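Local coordinates for protein ORF 37 (Human herpesvirus 8 type M, PDB 3POV) that degrades DNA as an endonuclease and exonuclease, processing branched or non-linear viral DNA intermediates so that mature unit-length genomes can be packaged, at residues 218-223 with 379-384. Residues are numbered along the deposited sequence; the frame is centred on the assembly and turned at random.
Sequences FGVSLD and VLLQSS
The Phe218 ring meets Leu381 at a slant: CD2 of Leu381 is 3.8 Å from ring atom CD1 of Phe218 and equally near its CB, so the methyl lies obliquely against the CB-CD1 side of Phe218, while Ala458 of helix 448-469 also packs on Phe218. The other flat group, the Gln382 amide, sits beside the Ser221 carbonyl, with CD of Gln382 4.0 Å from O of Ser221.

Between them Val220 spans two helix residues. With CG1 anti to its own carbonyl carbon (chi1 -57°), it places that methyl 3.9 Å from CD1 of Leu381 and 4.0 Å from CG of Gln382. Its other methyl, CG2, rests against CA and CG of Gln382, so both branches of the valine bear on that residue. Farther along, Leu222 and Gln382 lie alongside each other pointing opposite ways, with CD2 of Leu222 3.9 Å from CB of Gln382. Segment 379-384 of helix 374-388 crosses strand 218-220 at 100°, its axis 8.3 Å away at closest approach, and Phe150 of helix 147-154 adds to the apolar surroundings of Leu381.

Beyond Leu222 the chain reaches Asp223, which binds magnesium together with Glu246 and Ile247, the metal centre of a PD-(D/E)XK nuclease. The Gln382 side chain runs from the apolar packing to within about 3 Å of that of Glu246, nearest atoms. Greasy contacts thus seat helix 374-388 against the strand, while the polar end of Gln382 lies beside O of Ser221 and near Glu246, which makes Gln382 a probable second-shell neighbour of the magnesium site. That proximity is consistent with, but does not establish, a part in positioning Glu246.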
loop_
_atom_site.group_PDB
_atom_site.type_symbol
_atom_site.label_atom_id
_atom_site.label_comp_id
_atom_site.label_asym_id
_atom_site.label_seq_id
_atom_site.Cartn_x
_atom_site.Cartn_y
_atom_site.Cartn_z
ATOM N N PHE A 218 -9.415 7.532 -3.856
ATOM C CA PHE A 218 -8.476 6.714 -3.099
ATOM C C PHE A 218 -8.128 5.471 -3.894
ATOM O O PHE A 218 -8.914 5.010 -4.715
ATOM C CB PHE A 218 -9.066 6.297 -1.757
ATOM C CG PHE A 218 -9.315 7.438 -0.823
ATOM C CD1 PHE A 218 -8.268 8.032 -0.146
ATOM C CD2 PHE A 218 -10.597 7.911 -0.616
ATOM C CE1 PHE A 218 -8.492 9.082 0.721
ATOM C CE2 PHE A 218 -10.826 8.961 0.243
ATOM C CZ PHE A 218 -9.770 9.547 0.917
ATOM N N GLY A 219 -6.950 4.921 -3.645
ATOM C CA GLY A 219 -6.526 3.732 -4.354
ATOM C C GLY A 219 -5.346 3.062 -3.689
ATOM O O GLY A 219 -4.470 3.733 -3.141
ATOM N N VAL A 220 -5.323 1.734 -3.732
ATOM C CA VAL A 220 -4.228 0.985 -3.141
ATOM C C VAL A 220 -3.954 -0.312 -3.889
ATOM O O VAL A 220 -4.636 -0.650 -4.858
ATOM C CB VAL A 220 -4.527 0.610 -1.683
ATOM C CG1 VAL A 220 -4.822 1.853 -0.852
ATOM C CG2 VAL A 220 -5.686 -0.385 -1.624
ATOM N N SER A 221 -2.933 -1.022 -3.425
ATOM C CA SER A 221 -2.722 -2.411 -3.784
ATOM C C SER A 221 -2.293 -3.148 -2.522
ATOM O O SER A 221 -1.652 -2.571 -1.646
ATOM C CB SER A 221 -1.660 -2.546 -4.870
ATOM O OG SER A 221 -1.597 -3.883 -5.337
ATOM N N LEU A 222 -2.666 -4.415 -2.422
ATOM C CA LEU A 222 -2.286 -5.234 -1.283
ATOM C C LEU A 222 -1.036 -6.031 -1.626
ATOM O O LEU A 222 -0.773 -6.309 -2.796
ATOM C CB LEU A 222 -3.420 -6.189 -0.919
ATOM C CG LEU A 222 -4.786 -5.546 -0.686
ATOM C CD1 LEU A 222 -5.862 -6.609 -0.543
ATOM C CD2 LEU A 222 -4.748 -4.643 0.534
ATOM N N ASP A 223 -0.272 -6.401 -0.600
ATOM C CA ASP A 223 0.960 -7.160 -0.790
ATOM C C ASP A 223 0.717 -8.658 -0.777
ATOM O O ASP A 223 1.178 -9.376 -1.658
ATOM C CB ASP A 223 1.977 -6.814 0.296
ATOM C CG ASP A 223 2.493 -5.406 0.177
ATOM O OD1 ASP A 223 2.811 -4.979 -0.956
ATOM O OD2 ASP A 223 2.582 -4.726 1.216
ATOM N N VAL A 379 -2.307 0.930 6.106
ATOM C CA VAL A 379 -3.136 -0.254 6.273
ATOM C C VAL A 379 -4.582 0.145 6.549
ATOM O O VAL A 379 -5.509 -0.615 6.276
ATOM C CB VAL A 379 -2.623 -1.155 7.401
ATOM C CG1 VAL A 379 -3.333 -2.499 7.357
ATOM C CG2 VAL A 379 -1.122 -1.343 7.280
ATOM N N LEU A 380 -4.764 1.344 7.089
ATOM C CA LEU A 380 -6.091 1.904 7.290
ATOM C C LEU A 380 -6.786 2.072 5.936
ATOM O O LEU A 380 -7.902 1.583 5.745
ATOM C CB LEU A 380 -6.001 3.245 8.009
ATOM C CG LEU A 380 -7.314 3.832 8.536
ATOM C CD1 LEU A 380 -7.049 4.756 9.718
ATOM C CD2 LEU A 380 -8.103 4.555 7.445
ATOM N N LEU A 381 -6.114 2.749 5.002
ATOM C CA LEU A 381 -6.663 2.981 3.671
ATOM C C LEU A 381 -7.006 1.660 3.008
ATOM O O LEU A 381 -8.097 1.489 2.471
ATOM C CB LEU A 381 -5.674 3.748 2.794
ATOM C CG LEU A 381 -6.198 4.935 1.982
ATOM C CD1 LEU A 381 -5.215 5.328 0.880
ATOM C CD2 LEU A 381 -7.577 4.653 1.387
ATOM N N GLN A 382 -6.066 0.726 3.065
ATOM C CA GLN A 382 -6.224 -0.585 2.451
ATOM C C GLN A 382 -7.432 -1.342 3.012
ATOM O O GLN A 382 -8.162 -1.995 2.267
ATOM C CB GLN A 382 -4.929 -1.399 2.604
ATOM C CG GLN A 382 -3.712 -0.683 2.001
ATOM C CD GLN A 382 -2.391 -1.440 2.163
ATOM O OE1 GLN A 382 -2.287 -2.405 2.923
ATOM N NE2 GLN A 382 -1.374 -0.989 1.443
ATOM N N SER A 383 -7.648 -1.249 4.319
ATOM C CA SER A 383 -8.783 -1.924 4.940
ATOM C C SER A 383 -10.099 -1.288 4.490
ATOM O O SER A 383 -11.092 -1.983 4.279
ATOM C CB SER A 383 -8.668 -1.906 6.469
ATOM O OG SER A 383 -8.742 -0.585 6.972
ATOM N N SER A 384 -10.090 0.033 4.340
ATOM C CA SER A 384 -11.254 0.770 3.865
ATOM C C SER A 384 -11.616 0.378 2.443
ATOM O O SER A 384 -12.785 0.221 2.113
ATOM C CB SER A 384 -11.001 2.276 3.928
ATOM O OG SER A 384 -10.828 2.702 5.267
#